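Local coordinates for protein probable glucarate dehydratase (PDB 3VDG) that probably dehydrates glucarate or a related acid sugar at a metal site of an enolase-superfamily barrel, at residues P240-P251 / V264-P273; P288-F298 / S309-W320. One frame throughout, in Å; residues are numbered along the deposited sequence.

How the interactions relate
Both contacts are buried beta-alpha-beta pairings of one barrel-like sheet, and they are joined directly because strands 267-269 and 289-291 are neighbours in it. Interaction 1 (240-251 with 264-273) lies about 17 Å from the centre of the chain and interaction 2 (288-298 with 309-320) about 11 Å, their own centres being about 13 Å apart. Interaction 1 brings two carboxylates to the sodium ion and carries a salt bridge; interaction 2 adds one amide ligand and is otherwise richer in aliphatic and aromatic packing. Asp270 OD1 reaches Thr291 OG1 at 2.6 Å, a probable hydrogen bond that couples the loop after strand 267-269 to the end of strand 289-291.

Interaction 1 (P240-P251 / V264-P273); sequences PLRLDPNAAWTP and VLEYLEDPTP. With NA (sodium ion), chain C; FMT (formic acid), chain B.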
# COMPACT_ATOMS: atom_id res chain seq x y z
N PRO A 240 -8.73 -28.31 1.83
CA PRO A 240 -7.43 -27.97 1.25
C PRO A 240 -6.30 -28.33 2.24
O PRO A 240 -6.49 -28.21 3.46
CB PRO A 240 -7.53 -26.45 1.04
CG PRO A 240 -9.00 -26.19 0.91
CD PRO A 240 -9.63 -27.15 1.89
N LEU A 241 -5.16 -28.77 1.69
CA LEU A 241 -4.03 -29.25 2.49
C LEU A 241 -2.76 -28.51 2.12
O LEU A 241 -2.54 -28.16 0.96
CB LEU A 241 -3.78 -30.76 2.24
CG LEU A 241 -4.93 -31.73 2.54
CD1 LEU A 241 -4.50 -33.15 2.20
CD2 LEU A 241 -5.36 -31.65 4.00
N ARG A 242 -1.92 -28.27 3.11
CA ARG A 242 -0.64 -27.62 2.87
C ARG A 242 0.41 -28.35 3.66
O ARG A 242 0.12 -28.89 4.72
CB ARG A 242 -0.67 -26.19 3.38
CG ARG A 242 -1.80 -25.36 2.84
CD ARG A 242 -2.11 -24.30 3.88
NE ARG A 242 -3.24 -23.49 3.46
CZ ARG A 242 -3.69 -22.45 4.13
NH1 ARG A 242 -3.12 -22.09 5.29
NH2 ARG A 242 -4.72 -21.77 3.66
N LEU A 243 1.63 -28.35 3.15
CA LEU A 243 2.73 -29.00 3.84
C LEU A 243 3.88 -28.01 3.91
O LEU A 243 4.15 -27.30 2.94
CB LEU A 243 3.15 -30.26 3.06
CG LEU A 243 4.38 -31.05 3.52
CD1 LEU A 243 4.19 -31.55 4.94
CD2 LEU A 243 4.61 -32.22 2.55
N ASP A 244 4.56 -27.96 5.05
CA ASP A 244 5.61 -26.98 5.29
C ASP A 244 6.76 -27.60 6.06
O ASP A 244 6.68 -27.78 7.28
CB ASP A 244 5.02 -25.82 6.10
CG ASP A 244 6.07 -24.83 6.57
OD1 ASP A 244 7.21 -24.82 6.04
OD2 ASP A 244 5.74 -24.03 7.47
N PRO A 245 7.82 -28.00 5.35
CA PRO A 245 8.93 -28.62 6.08
C PRO A 245 10.02 -27.61 6.47
O PRO A 245 11.14 -28.03 6.78
CB PRO A 245 9.51 -29.58 5.03
CG PRO A 245 9.33 -28.82 3.75
CD PRO A 245 8.00 -28.09 3.89
N ASN A 246 9.71 -26.31 6.42
CA ASN A 246 10.70 -25.29 6.83
C ASN A 246 12.07 -25.51 6.17
O ASN A 246 13.10 -25.49 6.85
CB ASN A 246 10.85 -25.27 8.36
CG ASN A 246 9.68 -24.57 9.06
OD1 ASN A 246 8.94 -25.19 9.84
ND2 ASN A 246 9.50 -23.28 8.78
N ALA A 247 12.08 -25.72 4.86
CA ALA A 247 13.32 -25.82 4.08
C ALA A 247 14.17 -27.03 4.43
O ALA A 247 15.40 -27.01 4.25
CB ALA A 247 14.16 -24.54 4.20
N ALA A 248 13.54 -28.11 4.88
CA ALA A 248 14.31 -29.31 5.27
C ALA A 248 14.80 -30.16 4.10
O ALA A 248 15.48 -31.17 4.34
CB ALA A 248 13.51 -30.18 6.23
N TRP A 249 14.45 -29.80 2.87
CA TRP A 249 14.77 -30.65 1.70
C TRP A 249 15.66 -29.98 0.70
O TRP A 249 15.65 -28.76 0.57
CB TRP A 249 13.52 -31.09 0.95
CG TRP A 249 12.46 -31.68 1.82
CD1 TRP A 249 12.61 -32.49 2.94
CD2 TRP A 249 11.02 -31.57 1.62
NE1 TRP A 249 11.39 -32.84 3.47
CE2 TRP A 249 10.39 -32.33 2.70
CE3 TRP A 249 10.21 -30.93 0.68
CZ2 TRP A 249 9.01 -32.43 2.82
CZ3 TRP A 249 8.81 -31.04 0.82
CH2 TRP A 249 8.24 -31.75 1.86
N THR A 250 16.42 -30.79 -0.04
CA THR A 250 17.17 -30.26 -1.17
C THR A 250 16.19 -30.00 -2.31
O THR A 250 15.03 -30.46 -2.27
CB THR A 250 18.18 -31.28 -1.70
OG1 THR A 250 17.47 -32.41 -2.18
CG2 THR A 250 19.16 -31.71 -0.61
N PRO A 251 16.63 -29.26 -3.34
CA PRO A 251 15.67 -29.03 -4.40
C PRO A 251 15.26 -30.31 -5.11
O PRO A 251 14.10 -30.44 -5.52
CB PRO A 251 16.41 -28.07 -5.34
CG PRO A 251 17.37 -27.34 -4.45
CD PRO A 251 17.83 -28.42 -3.49
N VAL A 264 -2.88 -32.94 -4.68
CA VAL A 264 -3.25 -33.12 -3.28
C VAL A 264 -3.09 -31.84 -2.45
O VAL A 264 -3.92 -31.54 -1.58
CB VAL A 264 -2.43 -34.26 -2.63
CG1 VAL A 264 -2.89 -34.49 -1.20
CG2 VAL A 264 -2.56 -35.55 -3.43
N LEU A 265 -2.02 -31.07 -2.72
CA LEU A 265 -1.73 -29.85 -1.93
C LEU A 265 -2.28 -28.60 -2.57
O LEU A 265 -2.18 -28.41 -3.77
CB LEU A 265 -0.23 -29.66 -1.75
CG LEU A 265 0.54 -30.69 -0.94
CD1 LEU A 265 2.02 -30.31 -0.93
CD2 LEU A 265 -0.00 -30.81 0.48
N GLU A 266 -2.83 -27.72 -1.75
CA GLU A 266 -3.19 -26.38 -2.19
C GLU A 266 -1.92 -25.55 -2.45
O GLU A 266 -1.82 -24.83 -3.44
CB GLU A 266 -4.04 -25.74 -1.09
CG GLU A 266 -4.42 -24.32 -1.36
CD GLU A 266 -5.44 -23.80 -0.37
OE1 GLU A 266 -5.13 -23.71 0.84
OE2 GLU A 266 -6.56 -23.49 -0.83
N TYR A 267 -0.94 -25.65 -1.57
CA TYR A 267 0.39 -25.15 -1.91
C TYR A 267 1.43 -25.88 -1.07
O TYR A 267 1.08 -26.54 -0.10
CB TYR A 267 0.52 -23.62 -1.77
CG TYR A 267 0.14 -22.98 -0.43
CD1 TYR A 267 -0.92 -22.08 -0.35
CD2 TYR A 267 0.87 -23.21 0.74
CE1 TYR A 267 -1.26 -21.46 0.85
CE2 TYR A 267 0.55 -22.59 1.94
CZ TYR A 267 -0.52 -21.71 1.99
OH TYR A 267 -0.87 -21.08 3.19
N LEU A 268 2.69 -25.77 -1.45
CA LEU A 268 3.81 -26.37 -0.72
C LEU A 268 4.70 -25.25 -0.19
O LEU A 268 5.20 -24.46 -0.98
CB LEU A 268 4.62 -27.25 -1.69
CG LEU A 268 5.88 -27.92 -1.15
CD1 LEU A 268 5.47 -28.91 -0.06
CD2 LEU A 268 6.59 -28.64 -2.29
N GLU A 269 4.87 -25.13 1.13
CA GLU A 269 5.58 -23.97 1.68
C GLU A 269 7.03 -24.30 1.93
O GLU A 269 7.32 -25.33 2.54
CB GLU A 269 5.03 -23.51 3.05
CG GLU A 269 3.53 -23.56 3.26
CD GLU A 269 3.13 -23.07 4.64
OE1 GLU A 269 2.03 -23.45 5.12
OE2 GLU A 269 3.93 -22.33 5.27
N ASP A 270 7.93 -23.42 1.50
CA ASP A 270 9.36 -23.53 1.83
C ASP A 270 9.87 -24.96 1.83
O ASP A 270 10.37 -25.45 2.85
CB ASP A 270 9.65 -22.88 3.20
CG ASP A 270 9.44 -21.38 3.17
OD1 ASP A 270 10.02 -20.76 2.26
OD2 ASP A 270 8.66 -20.85 4.00
N PRO A 271 9.76 -25.64 0.68
CA PRO A 271 10.36 -26.97 0.63
C PRO A 271 11.89 -26.97 0.80
O PRO A 271 12.44 -27.91 1.37
CB PRO A 271 9.97 -27.49 -0.77
CG PRO A 271 9.67 -26.24 -1.58
CD PRO A 271 9.07 -25.28 -0.58
N THR A 272 12.57 -25.93 0.33
CA THR A 272 14.02 -25.96 0.22
C THR A 272 14.57 -24.55 0.51
O THR A 272 13.85 -23.57 0.35
CB THR A 272 14.43 -26.44 -1.20
OG1 THR A 272 15.83 -26.77 -1.22
CG2 THR A 272 14.14 -25.36 -2.26
N PRO A 273 15.83 -24.44 0.98
CA PRO A 273 16.28 -23.10 1.39
C PRO A 273 16.74 -22.18 0.25
O PRO A 273 17.35 -22.64 -0.73
CB PRO A 273 17.48 -23.40 2.33
CG PRO A 273 17.90 -24.79 2.03
CD PRO A 273 16.76 -25.52 1.37
NA NA C . 5.43 -21.72 6.77
C FMT B . 7.56 -21.39 11.00
O1 FMT B . 7.35 -21.59 9.81
O2 FMT B . 7.55 -20.15 11.50
O HOH W 1 -5.53 -29.37 -1.18
O HOH W 2 -7.37 -22.10 2.07
O HOH W 3 7.73 -22.07 6.37
O HOH W 4 4.99 -21.53 9.02
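The guanidinium of Arg242 has Tyr267 OH over one face and Glu266 OE1 in its plane at the edge, while Arg242 CG lies over a face of the Tyr267 ring, 4.0 Å from the centroid, a CH-pi contact. Guanidinium and phenol planes are only 18° apart. This layering sits on two parallel strands, 241-244 and 267-269, of a beta-alpha-beta unit whose connecting helix is 251-260, in the C-terminal barrel domain of the enolase family. In-plane approach favours the salt bridge from Arg242 NE to Glu266 OE1 (3.2 Å, 162° at the hydrogen); the NH2 bond to the same oxygen is weak. Outside the two segments Arg242 makes a salt bridge to Asp370 and a hydrogen bond to Ala368 O, and Tyr267 OH a hydrogen bond to Ser341.

At the C-terminal ends of the strands the carboxylates of Asp244 and Glu269 are stacked. Their OD2 and OE2 atoms, 3.3 Å from each other, both bind the sodium ion, whose positive charge probably offsets their repulsion; Lys216 and Lys214 bring further positive charge. With CG anti to the backbone N (chi1 172°), Asp244 also turns OD1 to accept from Asn246 N, an Asx turn. Asn246 ND2 in turn donates to formate O1.

In the loop beyond strand 241-244, the Trp249 indole has Pro245 CG over one face and Leu243 CD2 at its edge. Its CE3 meets Pro271 CB at 3.7 Å, the two side chains crossing at about a right angle. Glu269 N to Leu243 O joins the strands, and Ala247 N to Asp270 O and Trp249 N to Pro271 O carry the pairing into the loops. Beyond them, Thr272 OG1 donates to Trp249 O at 2.7 Å, tilted out of the carbonyl plane.

Interaction 2 (P288-F298 / S309-W320); sequences PLATNMCVVAF and SVQVVLSDHHYW. With NA (sodium ion), chain C; FMT (formic acid), chain B.
Strands 289-291 and 312-315 run parallel, their axes 4.8 Å apart at closest approach and inclined by 27°, with Ala290 paired to Val312 and Thr291 to Val313. Leu289 O accepts from both Gln311 N and Val312 N, and Leu314 N donates to Thr291 O. The Gln311 chain, bent at chi2 (74°), folds back beside Leu289, and its OE1 takes the Leu289 N-H at 2.9 Å: a side-chain amide extends the ladder. Ala290 CB packs on Val312 CB and Leu314 CD1, whereas Thr291 CG2 meets Val310 CG1 at 3.7 Å. Thr291 OG1 accepts from the backbone N of Met293 and Cys294, an ST turn and ST motif, while Asp270 binds it from outside.

Trp320 dominates the loop side. One face of its indole lies against Val296 C and Ala297 N, and its CE3 edge points over the centre of the Phe298 ring; planes at 84° and centroids 4.9 Å apart define a T-shaped pair. Val296 O lies at the Tyr319 ring edge, and CE2 of that ring is 3.6 Å from Val296 CB.

Asn292 OD1 binds the sodium ion at 2.2 Å, with Leu314 CD2 also beside that oxygen. Between the loop after strand 289-291, the end of strand 312-315 and the weakly bonded helix at 317-320, one water donates to Val295 O and Leu314 O and accepts from Tyr319 OH and Trp320 NE1. These four bonds satisfy polar groups from both segments, which suggests that this water is a structural part of the interface, joining polar groups among apolar and aromatic side chains behind the metal ligand.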
# COMPACT_ATOMS: atom_id res chain seq x y z
N PRO A 288 1.51 -24.39 -6.48
CA PRO A 288 2.27 -23.17 -6.18
C PRO A 288 3.18 -23.38 -4.97
O PRO A 288 2.80 -24.12 -4.05
CB PRO A 288 1.16 -22.16 -5.80
CG PRO A 288 -0.12 -22.74 -6.26
CD PRO A 288 0.06 -24.23 -6.29
N LEU A 289 4.35 -22.74 -4.96
CA LEU A 289 5.18 -22.69 -3.77
C LEU A 289 4.85 -21.43 -2.98
O LEU A 289 4.65 -20.36 -3.56
CB LEU A 289 6.68 -22.64 -4.13
CG LEU A 289 7.22 -23.86 -4.89
CD1 LEU A 289 8.74 -23.82 -4.81
CD2 LEU A 289 6.67 -25.14 -4.25
N ALA A 290 4.80 -21.58 -1.66
CA ALA A 290 4.58 -20.46 -0.75
C ALA A 290 5.80 -20.28 0.13
O ALA A 290 6.60 -21.21 0.28
CB ALA A 290 3.37 -20.75 0.12
N THR A 291 5.96 -19.10 0.72
CA THR A 291 7.07 -18.91 1.64
C THR A 291 6.74 -17.96 2.80
O THR A 291 5.95 -17.03 2.65
CB THR A 291 8.28 -18.32 0.91
OG1 THR A 291 9.39 -18.31 1.81
CG2 THR A 291 7.98 -16.89 0.49
N ASN A 292 7.35 -18.23 3.95
CA ASN A 292 7.58 -17.21 4.97
C ASN A 292 9.01 -17.32 5.46
O ASN A 292 9.28 -17.10 6.65
CB ASN A 292 6.66 -17.39 6.16
CG ASN A 292 6.68 -18.81 6.71
OD1 ASN A 292 5.71 -19.55 6.54
ND2 ASN A 292 7.77 -19.19 7.36
N MET A 293 9.92 -17.68 4.58
CA MET A 293 11.31 -17.79 4.97
C MET A 293 12.21 -17.04 4.01
O MET A 293 13.11 -16.36 4.44
CB MET A 293 11.75 -19.25 5.09
CG MET A 293 11.13 -19.98 6.27
SD MET A 293 11.60 -21.73 6.30
CE MET A 293 13.26 -21.57 6.95
N CYS A 294 11.96 -17.15 2.71
CA CYS A 294 12.85 -16.44 1.79
C CYS A 294 12.29 -15.10 1.32
O CYS A 294 12.97 -14.35 0.64
CB CYS A 294 13.28 -17.33 0.60
SG CYS A 294 11.91 -17.93 -0.40
N VAL A 295 11.04 -14.81 1.71
CA VAL A 295 10.47 -13.46 1.53
C VAL A 295 9.81 -13.02 2.86
O VAL A 295 8.65 -13.38 3.12
CB VAL A 295 9.42 -13.41 0.40
CG1 VAL A 295 8.90 -11.98 0.22
CG2 VAL A 295 10.02 -13.89 -0.92
N VAL A 296 10.54 -12.26 3.66
CA VAL A 296 10.07 -11.85 4.99
C VAL A 296 10.29 -10.35 5.21
O VAL A 296 10.07 -9.83 6.32
CB VAL A 296 10.77 -12.66 6.13
CG1 VAL A 296 10.36 -14.13 6.07
CG2 VAL A 296 12.28 -12.51 6.06
N ALA A 297 10.72 -9.66 4.15
CA ALA A 297 10.99 -8.21 4.22
C ALA A 297 10.80 -7.60 2.84
O ALA A 297 10.99 -8.28 1.83
CB ALA A 297 12.41 -7.95 4.71
N PHE A 298 10.42 -6.33 2.79
CA PHE A 298 10.17 -5.70 1.49
C PHE A 298 11.37 -5.79 0.55
O PHE A 298 11.20 -6.00 -0.65
CB PHE A 298 9.69 -4.24 1.64
CG PHE A 298 8.30 -4.13 2.22
CD1 PHE A 298 7.18 -4.30 1.41
CD2 PHE A 298 8.12 -3.90 3.57
CE1 PHE A 298 5.90 -4.22 1.94
CE2 PHE A 298 6.84 -3.81 4.11
CZ PHE A 298 5.73 -3.97 3.29
N SER A 309 10.77 -17.30 -7.70
CA SER A 309 11.02 -18.25 -6.62
C SER A 309 9.77 -18.73 -5.93
O SER A 309 9.72 -19.86 -5.44
CB SER A 309 11.94 -17.63 -5.57
OG SER A 309 13.14 -17.22 -6.17
N VAL A 310 8.75 -17.88 -5.85
CA VAL A 310 7.52 -18.26 -5.15
C VAL A 310 6.30 -17.72 -5.85
O VAL A 310 6.37 -16.71 -6.57
CB VAL A 310 7.48 -17.78 -3.68
CG1 VAL A 310 8.55 -18.46 -2.85
CG2 VAL A 310 7.57 -16.26 -3.61
N GLN A 311 5.18 -18.39 -5.62
CA GLN A 311 3.91 -18.01 -6.22
C GLN A 311 2.94 -17.48 -5.17
O GLN A 311 1.95 -16.85 -5.52
CB GLN A 311 3.32 -19.22 -6.96
CG GLN A 311 4.11 -19.60 -8.21
CD GLN A 311 5.42 -20.29 -7.89
OE1 GLN A 311 5.43 -21.35 -7.25
NE2 GLN A 311 6.54 -19.69 -8.32
N VAL A 312 3.23 -17.76 -3.89
CA VAL A 312 2.38 -17.32 -2.76
C VAL A 312 3.26 -16.76 -1.64
O VAL A 312 4.27 -17.37 -1.29
CB VAL A 312 1.54 -18.49 -2.19
CG1 VAL A 312 0.76 -18.05 -0.97
CG2 VAL A 312 0.59 -19.10 -3.24
N VAL A 313 2.93 -15.59 -1.10
CA VAL A 313 3.70 -15.02 0.02
C VAL A 313 2.83 -15.10 1.28
O VAL A 313 1.63 -14.79 1.24
CB VAL A 313 4.12 -13.56 -0.24
CG1 VAL A 313 4.85 -12.98 0.98
CG2 VAL A 313 5.03 -13.48 -1.46
N LEU A 314 3.39 -15.54 2.39
CA LEU A 314 2.61 -15.55 3.62
C LEU A 314 2.82 -14.25 4.35
O LEU A 314 3.93 -13.95 4.75
CB LEU A 314 2.96 -16.73 4.51
CG LEU A 314 2.17 -18.03 4.35
CD1 LEU A 314 2.40 -18.64 2.98
CD2 LEU A 314 2.53 -19.03 5.44
N SER A 315 1.77 -13.45 4.50
CA SER A 315 1.92 -12.21 5.25
C SER A 315 2.12 -12.53 6.73
O SER A 315 1.75 -13.60 7.20
CB SER A 315 0.67 -11.34 5.10
OG SER A 315 -0.47 -12.03 5.65
N ASP A 316 2.68 -11.58 7.47
CA ASP A 316 2.72 -11.67 8.93
C ASP A 316 2.98 -10.27 9.46
O ASP A 316 4.10 -9.75 9.34
CB ASP A 316 3.83 -12.62 9.40
CG ASP A 316 3.81 -12.84 10.89
OD1 ASP A 316 3.40 -11.90 11.61
OD2 ASP A 316 4.20 -13.95 11.35
N HIS A 317 1.97 -9.63 10.05
CA HIS A 317 2.13 -8.23 10.45
C HIS A 317 3.15 -8.05 11.53
O HIS A 317 3.63 -6.94 11.75
CB HIS A 317 0.80 -7.59 10.86
CG HIS A 317 0.28 -8.03 12.21
ND1 HIS A 317 -0.53 -9.09 12.36
CD2 HIS A 317 0.46 -7.48 13.48
CE1 HIS A 317 -0.84 -9.23 13.66
NE2 HIS A 317 -0.22 -8.24 14.34
N HIS A 318 3.50 -9.13 12.23
CA HIS A 318 4.46 -9.02 13.34
C HIS A 318 5.86 -8.77 12.87
O HIS A 318 6.68 -8.18 13.59
CB HIS A 318 4.44 -10.28 14.22
CG HIS A 318 3.09 -10.59 14.81
ND1 HIS A 318 2.18 -11.41 14.19
CD2 HIS A 318 2.50 -10.18 16.01
CE1 HIS A 318 1.08 -11.52 14.97
NE2 HIS A 318 1.27 -10.77 16.07
N TYR A 319 6.20 -9.21 11.66
CA TYR A 319 7.55 -8.91 11.16
C TYR A 319 7.63 -8.08 9.87
O TYR A 319 8.71 -7.59 9.52
CB TYR A 319 8.47 -10.16 11.13
CG TYR A 319 8.03 -11.29 10.22
CD1 TYR A 319 7.54 -12.48 10.75
CD2 TYR A 319 8.12 -11.17 8.84
CE1 TYR A 319 7.16 -13.53 9.94
CE2 TYR A 319 7.72 -12.22 8.01
CZ TYR A 319 7.25 -13.40 8.57
OH TYR A 319 6.85 -14.45 7.76
N TRP A 320 6.49 -7.88 9.20
CA TRP A 320 6.40 -6.96 8.05
C TRP A 320 6.15 -5.52 8.41
O TRP A 320 6.22 -4.64 7.56
CB TRP A 320 5.31 -7.41 7.06
CG TRP A 320 5.74 -8.57 6.20
CD1 TRP A 320 5.59 -9.92 6.45
CD2 TRP A 320 6.41 -8.50 4.88
NE1 TRP A 320 6.09 -10.67 5.42
CE2 TRP A 320 6.60 -9.88 4.45
CE3 TRP A 320 6.81 -7.47 4.04
CZ2 TRP A 320 7.19 -10.19 3.24
CZ3 TRP A 320 7.42 -7.80 2.83
CH2 TRP A 320 7.60 -9.14 2.44
NA NA C . 5.43 -21.72 6.77
C FMT B . 7.56 -21.39 11.00
O1 FMT B . 7.35 -21.59 9.81
O2 FMT B . 7.55 -20.15 11.50
O HOH W 3 7.73 -22.07 6.37
O HOH W 5 6.67 -13.69 5.06
O HOH W 6 10.58 -7.58 7.51
O HOH W 4 4.99 -21.53 9.02